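Local coordinates for protein lysozyme (Asticcacaulis excentricus, PDB 6H9D) that probably cleaves or binds peptidoglycan as the phage-type lysozyme (muramidase) domain of SpmX, a protein linked to cell morphogenesis and stalk synthesis, at residues 18-23 with 46-51. Numbering follows the deposited sequence.
Sequences EGLRQQ and ARVTAE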
loop_
_atom_site.group_PDB
_atom_site.type_symbol
_atom_site.label_atom_id
_atom_site.label_comp_id
_atom_site.label_asym_id
_atom_site.label_seq_id
_atom_site.Cartn_x
_atom_site.Cartn_y
_atom_site.Cartn_z
ATOM N N GLU A 18 -1.853 -4.176 -8.625
ATOM C CA GLU A 18 -3.291 -4.510 -8.637
ATOM C C GLU A 18 -3.763 -4.823 -10.054
ATOM O O GLU A 18 -3.183 -4.322 -10.998
ATOM C CB GLU A 18 -4.094 -3.306 -8.154
ATOM C CG GLU A 18 -3.662 -2.780 -6.807
ATOM C CD GLU A 18 -4.209 -3.624 -5.683
ATOM O OE1 GLU A 18 -5.177 -4.320 -5.923
ATOM O OE2 GLU A 18 -3.637 -3.604 -4.602
ATOM N N GLY A 19 -4.795 -5.650 -10.148
ATOM C CA GLY A 19 -5.423 -5.986 -11.430
ATOM C C GLY A 19 -6.723 -5.231 -11.550
ATOM O O GLY A 19 -7.490 -5.291 -10.616
ATOM N N LEU A 20 -6.946 -4.553 -12.668
ATOM C CA LEU A 20 -8.196 -3.778 -12.848
ATOM C C LEU A 20 -9.395 -4.699 -13.092
ATOM O O LEU A 20 -9.339 -5.495 -14.008
ATOM C CB LEU A 20 -8.025 -2.802 -14.011
ATOM C CG LEU A 20 -9.325 -2.175 -14.498
ATOM C CD1 LEU A 20 -9.928 -1.302 -13.427
ATOM C CD2 LEU A 20 -9.126 -1.387 -15.773
ATOM N N ARG A 21 -10.440 -4.562 -12.280
ATOM C CA ARG A 21 -11.700 -5.301 -12.478
ATOM C C ARG A 21 -12.727 -4.264 -12.921
ATOM O O ARG A 21 -13.131 -3.455 -12.102
ATOM C CB ARG A 21 -12.145 -6.023 -11.204
ATOM C CG ARG A 21 -11.167 -7.079 -10.717
ATOM C CD ARG A 21 -10.981 -8.245 -11.674
ATOM N NE ARG A 21 -12.227 -8.968 -11.906
ATOM C CZ ARG A 21 -12.713 -9.895 -11.094
ATOM N NH1 ARG A 21 -12.061 -10.215 -9.983
ATOM N NH2 ARG A 21 -13.856 -10.503 -11.384
ATOM N N GLN A 22 -13.099 -4.282 -14.196
ATOM C CA GLN A 22 -14.029 -3.278 -14.757
ATOM C C GLN A 22 -15.461 -3.565 -14.330
ATOM O O GLN A 22 -16.245 -2.669 -14.418
ATOM C CB GLN A 22 -13.965 -3.269 -16.279
ATOM C CG GLN A 22 -12.880 -2.365 -16.838
ATOM C CD GLN A 22 -12.318 -2.966 -18.100
ATOM O OE1 GLN A 22 -12.961 -3.769 -18.761
ATOM N NE2 GLN A 22 -11.101 -2.590 -18.438
ATOM N N GLN A 23 -15.744 -4.774 -13.865
ATOM C CA GLN A 23 -17.130 -5.132 -13.498
ATOM C C GLN A 23 -17.183 -5.606 -12.050
ATOM O O GLN A 23 -16.339 -6.373 -11.661
ATOM C CB GLN A 23 -17.650 -6.224 -14.429
ATOM C CG GLN A 23 -19.009 -6.755 -14.021
ATOM C CD GLN A 23 -20.117 -5.950 -14.644
ATOM O OE1 GLN A 23 -20.197 -5.817 -15.859
ATOM N NE2 GLN A 23 -20.971 -5.385 -13.810
ATOM N N ALA A 46 -22.240 -2.608 -11.032
ATOM C CA ALA A 46 -21.431 -1.400 -11.296
ATOM C C ALA A 46 -20.324 -1.704 -12.303
ATOM O O ALA A 46 -19.857 -2.817 -12.349
ATOM C CB ALA A 46 -20.866 -0.860 -10.014
ATOM N N ARG A 47 -19.959 -0.710 -13.097
ATOM C CA ARG A 47 -18.878 -0.849 -14.098
ATOM C C ARG A 47 -17.953 0.363 -13.955
ATOM O O ARG A 47 -18.457 1.433 -13.632
ATOM C CB ARG A 47 -19.459 -0.938 -15.513
ATOM C CG ARG A 47 -20.328 -2.157 -15.796
ATOM C CD ARG A 47 -20.858 -2.196 -17.231
ATOM N NE ARG A 47 -20.891 -3.498 -17.898
ATOM C CZ ARG A 47 -21.000 -3.687 -19.213
ATOM N NH1 ARG A 47 -20.895 -2.670 -20.050
ATOM N NH2 ARG A 47 -21.206 -4.896 -19.696
ATOM N N VAL A 48 -16.654 0.184 -14.180
ATOM C CA VAL A 48 -15.717 1.334 -14.073
ATOM C C VAL A 48 -14.743 1.359 -15.244
ATOM O O VAL A 48 -14.373 0.314 -15.734
ATOM C CB VAL A 48 -14.887 1.290 -12.780
ATOM C CG1 VAL A 48 -15.703 1.531 -11.534
ATOM C CG2 VAL A 48 -14.101 0.009 -12.673
ATOM N N THR A 49 -14.352 2.564 -15.632
ATOM C CA THR A 49 -13.239 2.744 -16.591
ATOM C C THR A 49 -11.940 2.788 -15.776
ATOM O O THR A 49 -11.999 2.877 -14.540
ATOM C CB THR A 49 -13.352 4.077 -17.329
ATOM O OG1 THR A 49 -13.308 5.119 -16.366
ATOM C CG2 THR A 49 -14.632 4.208 -18.115
ATOM N N ALA A 50 -10.799 2.742 -16.455
ATOM C CA ALA A 50 -9.514 2.847 -15.742
ATOM C C ALA A 50 -9.510 4.164 -14.958
ATOM O O ALA A 50 -9.049 4.168 -13.861
ATOM C CB ALA A 50 -8.391 2.776 -16.733
ATOM N N GLU A 51 -10.065 5.225 -15.533
ATOM C CA GLU A 51 -10.178 6.575 -14.888
ATOM C C GLU A 51 -11.006 6.481 -13.588
ATOM O O GLU A 51 -10.638 7.026 -12.541
ATOM C CB GLU A 51 -10.817 7.579 -15.867
ATOM C CG GLU A 51 -10.321 9.020 -15.761
ATOM C CD GLU A 51 -11.274 10.106 -16.281
ATOM O OE1 GLU A 51 -12.074 9.817 -17.192
ATOM O OE2 GLU A 51 -11.264 11.243 -15.736
#
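The Q23 carboxamide and the R47 guanidinium meet with their planes 64° apart. Q23 OE1 lies at the guanidinium edge, near its plane, and accepts a fairly straight hydrogen bond from R47 NE at 3.2 Å, the donor sitting 26° above the carbonyl plane. The aliphatic part of R47 is close to the amide as well, CG being 3.8 Å from Q23 NE2. A chi1 of 174° sets Q23 CG anti to the backbone N, and the chain then bends at chi2; the amide end comes closer to R47 than CB does. Its NE2 also comes near the A46 carbonyl, but at a poor angle for a bond.

Alongside, the backbones run roughly antiparallel and form a single beta bridge between Q23 and R47. V48 N donates to Q22 O over 2.9 Å, and the same oxygen takes a CA-H...O contact from R47 CA. The Q22 side chain brings its CG within 3.3 Å of V48 O. The V48 CG2 methyl makes a van der Waals contact with the carbonyl oxygen R21 O at 3.6 Å. Apolar contacts are looser: L20 sets CD1 near V48 CG2, and CD2 4.3 Å from A50 CB.

This is a surface contact in the small, strand-containing lobe of the lysozyme fold. A backbone bond from R21 to G35 joins 18-23 to strand 32-35, while A46 bonds to A24 of strand 24-26, continuing the pairing past the bridge. T49 OG1 caps the first turn of helix 50-71 at D52 N. V48 rests on I34 and L56, L20 on A53.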